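Local coordinates for protein NADH oxidase (Thermus thermophilus, PDB 6RVB) that probably uses NADH to reduce coenzyme A disulfide, working as an FAD-dependent enzyme of the class-III pyridine nucleotide-disulfide oxidoreductase family, at residues L142-G156 against V231-I243. Sequence-based numbering, arbitrary orientation.
With NAD (nicotinamide-adenine-dinucleotide), chain F.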
loop_
_atom_site.group_PDB
_atom_site.type_symbol
_atom_site.label_atom_id
_atom_site.label_comp_id
_atom_site.label_asym_id
_atom_site.label_seq_id
_atom_site.Cartn_x
_atom_site.Cartn_y
_atom_site.Cartn_z
ATOM N N LEU A 142 15.363 -30.780 3.789
ATOM C CA LEU A 142 14.497 -30.440 4.862
ATOM C C LEU A 142 13.151 -31.154 4.666
ATOM O O LEU A 142 12.477 -31.559 5.630
ATOM C CB LEU A 142 14.308 -28.905 4.965
ATOM C CG LEU A 142 14.799 -28.060 6.152
ATOM C CD1 LEU A 142 15.463 -28.878 7.117
ATOM C CD2 LEU A 142 15.799 -27.069 5.758
ATOM N N LEU A 143 12.728 -31.295 3.428
ATOM C CA LEU A 143 11.402 -31.820 3.143
ATOM C C LEU A 143 11.322 -33.348 3.495
ATOM O O LEU A 143 10.265 -33.885 3.931
ATOM C CB LEU A 143 11.109 -31.533 1.700
ATOM C CG LEU A 143 9.851 -30.919 1.150
ATOM C CD1 LEU A 143 9.179 -29.838 2.019
ATOM C CD2 LEU A 143 10.303 -30.332 -0.171
ATOM N N LYS A 144 12.466 -34.012 3.338
ATOM C CA LYS A 144 12.709 -35.376 3.732
ATOM C C LYS A 144 12.650 -35.617 5.232
ATOM O O LYS A 144 11.976 -36.556 5.675
ATOM C CB LYS A 144 14.093 -35.730 3.258
ATOM C CG LYS A 144 14.238 -37.010 2.514
ATOM C CD LYS A 144 14.681 -36.822 1.048
ATOM C CE LYS A 144 16.237 -36.702 0.868
ATOM N NZ LYS A 144 16.622 -36.155 -0.527
ATOM N N ALA A 145 13.359 -34.774 5.998
ATOM C CA ALA A 145 13.326 -34.723 7.486
ATOM C C ALA A 145 12.013 -34.406 8.177
ATOM O O ALA A 145 11.713 -34.950 9.217
ATOM C CB ALA A 145 14.274 -33.739 7.951
ATOM N N LEU A 146 11.278 -33.478 7.607
ATOM C CA LEU A 146 10.177 -32.879 8.237
ATOM C C LEU A 146 9.035 -33.821 8.700
ATOM O O LEU A 146 8.540 -33.738 9.840
ATOM C CB LEU A 146 9.706 -31.731 7.355
ATOM C CG LEU A 146 9.599 -30.285 7.828
ATOM C CD1 LEU A 146 10.364 -30.016 9.122
ATOM C CD2 LEU A 146 10.106 -29.406 6.731
ATOM N N PRO A 147 8.563 -34.712 7.835
ATOM C CA PRO A 147 7.493 -35.596 8.396
ATOM C C PRO A 147 8.238 -36.584 9.262
ATOM O O PRO A 147 9.312 -37.017 8.847
ATOM C CB PRO A 147 6.944 -36.281 7.169
ATOM C CG PRO A 147 8.160 -36.305 6.254
ATOM C CD PRO A 147 9.014 -35.109 6.495
ATOM N N GLN A 148 7.776 -36.903 10.441
ATOM C CA GLN A 148 8.720 -37.481 11.437
ATOM C C GLN A 148 9.284 -36.409 12.331
ATOM O O GLN A 148 10.442 -36.442 12.652
ATOM C CB GLN A 148 9.903 -38.224 10.827
ATOM C CG GLN A 148 9.786 -39.739 10.874
ATOM C CD GLN A 148 8.750 -40.283 9.879
ATOM O OE1 GLN A 148 7.591 -40.667 10.251
ATOM N NE2 GLN A 148 9.151 -40.306 8.585
ATOM N N ALA A 149 8.404 -35.485 12.728
ATOM C CA ALA A 149 8.689 -34.267 13.494
ATOM C C ALA A 149 10.087 -34.204 13.912
ATOM O O ALA A 149 10.900 -34.245 12.991
ATOM C CB ALA A 149 7.738 -34.110 14.636
ATOM N N ARG A 150 10.409 -34.043 15.216
ATOM C CA ARG A 150 9.508 -33.788 16.363
ATOM C C ARG A 150 9.735 -32.449 17.104
ATOM O O ARG A 150 8.785 -31.716 17.439
ATOM C CB ARG A 150 9.582 -34.885 17.403
ATOM C CG ARG A 150 8.783 -36.127 17.198
ATOM C CD ARG A 150 9.128 -37.131 18.350
ATOM N NE ARG A 150 8.188 -38.258 18.500
ATOM C CZ ARG A 150 8.165 -39.122 19.528
ATOM N NH1 ARG A 150 9.030 -39.005 20.556
ATOM N NH2 ARG A 150 7.262 -40.114 19.529
ATOM N N ARG A 151 10.987 -32.155 17.381
ATOM C CA ARG A 151 11.367 -31.015 18.176
ATOM C C ARG A 151 12.373 -30.185 17.298
ATOM O O ARG A 151 13.446 -30.688 16.883
ATOM C CB ARG A 151 12.017 -31.532 19.484
ATOM C CG ARG A 151 11.097 -31.723 20.638
ATOM C CD ARG A 151 11.668 -32.632 21.747
ATOM N NE ARG A 151 10.652 -33.585 22.253
ATOM C CZ ARG A 151 10.600 -34.889 21.921
ATOM N NH1 ARG A 151 11.510 -35.404 21.104
ATOM N NH2 ARG A 151 9.650 -35.696 22.390
ATOM N N ALA A 152 12.084 -28.924 16.967
ATOM C CA ALA A 152 13.108 -28.188 16.199
ATOM C C ALA A 152 13.663 -27.029 16.999
ATOM O O ALA A 152 12.973 -26.448 17.871
ATOM C CB ALA A 152 12.590 -27.728 14.897
ATOM N N ALA A 153 14.935 -26.748 16.732
ATOM C CA ALA A 153 15.587 -25.532 17.234
ATOM C C ALA A 153 16.093 -24.722 16.042
ATOM O O ALA A 153 16.799 -25.244 15.168
ATOM C CB ALA A 153 16.757 -25.856 18.187
ATOM N N ILE A 154 15.734 -23.447 15.993
ATOM C CA ILE A 154 16.239 -22.591 14.943
ATOM C C ILE A 154 17.172 -21.578 15.572
ATOM O O ILE A 154 16.764 -20.828 16.444
ATOM C CB ILE A 154 15.034 -21.858 14.319
ATOM C CG1 ILE A 154 14.084 -22.815 13.661
ATOM C CG2 ILE A 154 15.450 -20.802 13.304
ATOM C CD1 ILE A 154 12.883 -22.226 13.422
ATOM N N LEU A 155 18.429 -21.589 15.188
ATOM C CA LEU A 155 19.333 -20.538 15.617
ATOM C C LEU A 155 19.101 -19.323 14.769
ATOM O O LEU A 155 19.309 -19.392 13.606
ATOM C CB LEU A 155 20.777 -20.960 15.380
ATOM C CG LEU A 155 21.412 -21.435 16.674
ATOM C CD1 LEU A 155 20.962 -22.804 16.894
ATOM C CD2 LEU A 155 22.850 -21.400 16.587
ATOM N N GLY A 156 18.677 -18.211 15.307
ATOM C CA GLY A 156 18.647 -17.018 14.496
ATOM C C GLY A 156 17.294 -16.425 14.317
ATOM O O GLY A 156 16.544 -17.074 13.674
ATOM N N VAL A 231 19.405 -26.465 28.283
ATOM C CA VAL A 231 19.623 -27.432 27.191
ATOM C C VAL A 231 18.372 -27.708 26.429
ATOM O O VAL A 231 17.427 -28.212 27.025
ATOM C CB VAL A 231 20.103 -28.794 27.656
ATOM C CG1 VAL A 231 19.786 -29.909 26.589
ATOM C CG2 VAL A 231 21.572 -28.688 27.884
ATOM N N VAL A 232 18.358 -27.381 25.131
ATOM C CA VAL A 232 17.147 -27.541 24.346
ATOM C C VAL A 232 17.187 -28.877 23.676
ATOM O O VAL A 232 18.043 -29.175 22.895
ATOM C CB VAL A 232 17.000 -26.500 23.251
ATOM C CG1 VAL A 232 15.776 -26.787 22.439
ATOM C CG2 VAL A 232 16.926 -25.100 23.843
ATOM N N PRO A 233 16.252 -29.734 23.982
ATOM C CA PRO A 233 16.355 -30.933 23.166
ATOM C C PRO A 233 15.766 -30.678 21.778
ATOM O O PRO A 233 14.744 -29.990 21.665
ATOM C CB PRO A 233 15.520 -31.920 23.966
ATOM C CG PRO A 233 14.633 -31.136 24.794
ATOM C CD PRO A 233 15.305 -29.882 25.102
ATOM N N ALA A 234 16.383 -31.240 20.754
ATOM C CA ALA A 234 15.947 -31.010 19.375
ATOM C C ALA A 234 16.493 -32.037 18.350
ATOM O O ALA A 234 17.685 -32.254 18.289
ATOM C CB ALA A 234 16.397 -29.688 19.000
ATOM N N ASP A 235 15.657 -32.658 17.525
ATOM C CA ASP A 235 16.191 -33.633 16.519
ATOM C C ASP A 235 16.342 -33.055 15.116
ATOM O O ASP A 235 16.796 -33.741 14.190
ATOM C CB ASP A 235 15.309 -34.821 16.395
ATOM C CG ASP A 235 13.880 -34.426 16.237
ATOM O OD1 ASP A 235 13.174 -34.121 17.287
ATOM O OD2 ASP A 235 13.504 -34.413 15.045
ATOM N N LEU A 236 15.925 -31.793 14.981
ATOM C CA LEU A 236 16.169 -31.007 13.821
ATOM C C LEU A 236 16.500 -29.588 14.260
ATOM O O LEU A 236 15.693 -28.936 14.974
ATOM C CB LEU A 236 14.941 -31.055 12.909
ATOM C CG LEU A 236 14.381 -29.986 11.946
ATOM C CD1 LEU A 236 15.416 -29.203 11.424
ATOM C CD2 LEU A 236 13.808 -30.647 10.827
ATOM N N VAL A 237 17.684 -29.132 13.826
ATOM C CA VAL A 237 18.117 -27.775 13.998
ATOM C C VAL A 237 18.422 -27.120 12.649
ATOM O O VAL A 237 19.150 -27.713 11.840
ATOM C CB VAL A 237 19.265 -27.593 15.086
ATOM C CG1 VAL A 237 19.492 -28.827 15.871
ATOM C CG2 VAL A 237 20.536 -27.039 14.556
ATOM N N LEU A 238 17.810 -25.921 12.448
ATOM C CA LEU A 238 18.027 -24.973 11.339
ATOM C C LEU A 238 18.966 -23.825 11.743
ATOM O O LEU A 238 18.710 -23.132 12.735
ATOM C CB LEU A 238 16.714 -24.329 10.913
ATOM C CG LEU A 238 16.744 -23.387 9.685
ATOM C CD1 LEU A 238 17.013 -24.056 8.434
ATOM C CD2 LEU A 238 15.447 -22.762 9.443
ATOM N N LEU A 239 20.039 -23.602 10.982
ATOM C CA LEU A 239 21.019 -22.547 11.255
ATOM C C LEU A 239 20.607 -21.370 10.410
ATOM O O LEU A 239 20.775 -21.345 9.215
ATOM C CB LEU A 239 22.428 -23.024 10.837
ATOM C CG LEU A 239 22.976 -24.142 11.723
ATOM C CD1 LEU A 239 24.333 -24.453 11.334
ATOM C CD2 LEU A 239 22.907 -23.852 13.204
ATOM N N ALA A 240 20.029 -20.379 11.010
ATOM C CA ALA A 240 19.513 -19.257 10.248
ATOM C C ALA A 240 20.162 -17.977 10.671
ATOM O O ALA A 240 19.507 -17.151 11.217
ATOM C CB ALA A 240 18.097 -19.148 10.484
ATOM N N THR A 241 21.442 -17.845 10.402
ATOM C CA THR A 241 22.337 -16.980 11.122
ATOM C C THR A 241 23.012 -16.024 10.149
ATOM O O THR A 241 24.076 -15.447 10.464
ATOM C CB THR A 241 23.510 -17.798 11.846
ATOM O OG1 THR A 241 23.951 -18.829 10.959
ATOM C CG2 THR A 241 23.083 -18.440 13.126
ATOM N N GLY A 242 22.446 -15.883 8.966
ATOM C CA GLY A 242 23.015 -14.927 8.054
ATOM C C GLY A 242 23.763 -15.461 6.855
ATOM O O GLY A 242 24.131 -16.600 6.783
ATOM N N ILE A 243 23.998 -14.594 5.887
ATOM C CA ILE A 243 24.633 -15.023 4.663
ATOM C C ILE A 243 25.761 -14.082 4.409
ATOM O O ILE A 243 25.882 -13.105 5.058
ATOM C CB ILE A 243 23.681 -14.926 3.496
ATOM C CG1 ILE A 243 23.029 -13.555 3.461
ATOM C CG2 ILE A 243 22.537 -15.892 3.641
ATOM C CD1 ILE A 243 22.075 -13.368 2.370
HETATM P PA NAD F . 19.920 -12.311 9.323
HETATM O O1A NAD F . 18.735 -11.518 8.828
HETATM O O2A NAD F . 21.235 -11.725 9.314
HETATM O O5B NAD F . 19.670 -12.823 10.847
HETATM C C5B NAD F . 19.661 -12.092 12.123
HETATM C C4B NAD F . 20.639 -12.695 13.188
HETATM O O4B NAD F . 20.854 -12.554 14.619
HETATM C C3B NAD F . 20.238 -14.081 13.078
HETATM O O3B NAD F . 20.614 -14.317 11.783
HETATM C C2B NAD F . 21.205 -14.673 14.053
HETATM O O2B NAD F . 22.392 -15.387 13.734
HETATM C C1B NAD F . 21.867 -13.563 14.714
HETATM N N9A NAD F . 22.097 -14.751 15.630
HETATM C C8A NAD F . 21.227 -15.430 16.527
HETATM N N7A NAD F . 21.773 -16.511 17.192
HETATM C C5A NAD F . 22.999 -16.552 16.693
HETATM C C6A NAD F . 23.922 -17.439 17.042
HETATM N N6A NAD F . 23.494 -18.259 17.924
HETATM N N1A NAD F . 25.150 -17.420 16.446
HETATM C C2A NAD F . 25.323 -16.419 15.474
HETATM N N3A NAD F . 24.351 -15.496 15.074
HETATM C C4A NAD F . 23.216 -15.554 15.707
HETATM O O3 NAD F . 20.056 -13.528 8.354
HETATM P PN NAD F . 18.964 -14.458 7.605
HETATM O O1N NAD F . 19.815 -15.729 7.378
HETATM O O2N NAD F . 17.676 -14.573 8.291
HETATM O O5D NAD F . 18.649 -13.534 6.352
HETATM C C5D NAD F . 18.643 -14.073 5.052
HETATM C C4D NAD F . 18.638 -13.070 3.888
HETATM O O4D NAD F . 18.036 -13.569 2.667
HETATM C C3D NAD F . 17.882 -11.850 4.354
HETATM O O3D NAD F . 18.660 -10.854 5.051
HETATM C C2D NAD F . 17.401 -11.395 3.011
HETATM O O2D NAD F . 18.471 -10.843 2.330
HETATM C C1D NAD F . 17.067 -12.659 2.269
HETATM N N1N NAD F . 15.714 -12.932 2.815
HETATM C C2N NAD F . 14.731 -11.958 2.672
HETATM C C3N NAD F . 13.414 -12.098 3.170
HETATM C C7N NAD F . 12.352 -11.011 2.988
HETATM O O7N NAD F . 12.662 -9.682 2.630
HETATM N N7N NAD F . 11.068 -11.323 3.199
HETATM C C4N NAD F . 13.090 -13.290 3.839
HETATM C C5N NAD F . 14.065 -14.258 4.007
HETATM C C6N NAD F . 15.366 -14.063 3.500
#
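Strands 151-155 and 236-239 run side by side as parallel neighbours in the Rossmann-type NAD-binding domain, their axes approaching to 4.7 Å; strand 174-178 pairs with the other edge of 151-155. The backbone ladder alternates in the usual parallel way: Ala-153 N donates to Leu-236 O and Ala-153 O accepts from Leu-238 N, then Leu-155 N reaches Leu-238 O and Leu-155 O takes Ala-240 N. At the start of strand 151-155 the Asp-235 carboxylate accepts two amides. Its OD2 turns the syn lone pair to Arg-150 N (3.1 Å), while OD1 receives Arg-151 N (2.9 Å) from 25° out of the carboxylate plane. Chi1 of 48° sets CG between the backbone N and carbonyl carbon, swinging the group across to these amides. With an alanine here, both carboxylate oxygens are gone, and the two amides would probably lose these acceptors and the loop leading into strand 151-155 be held less firmly. Apolar packing follows on the face of Ala-152 and Ile-154, where Leu-236 reaches Leu-142, Ala-145 and Leu-146, its CD2 lying 3.9 Å from Leu-146 CD1, and Leu-238 CB lies alongside Ile-154 CG1. At and just beyond the C-terminal ends of the strands the chain meets NAD: the adenosine ribose hydroxyl O3B donates to Ala-240 O (3.1 Å), and Leu-155 CD2 approaches adenine N6A at 3.5 Å.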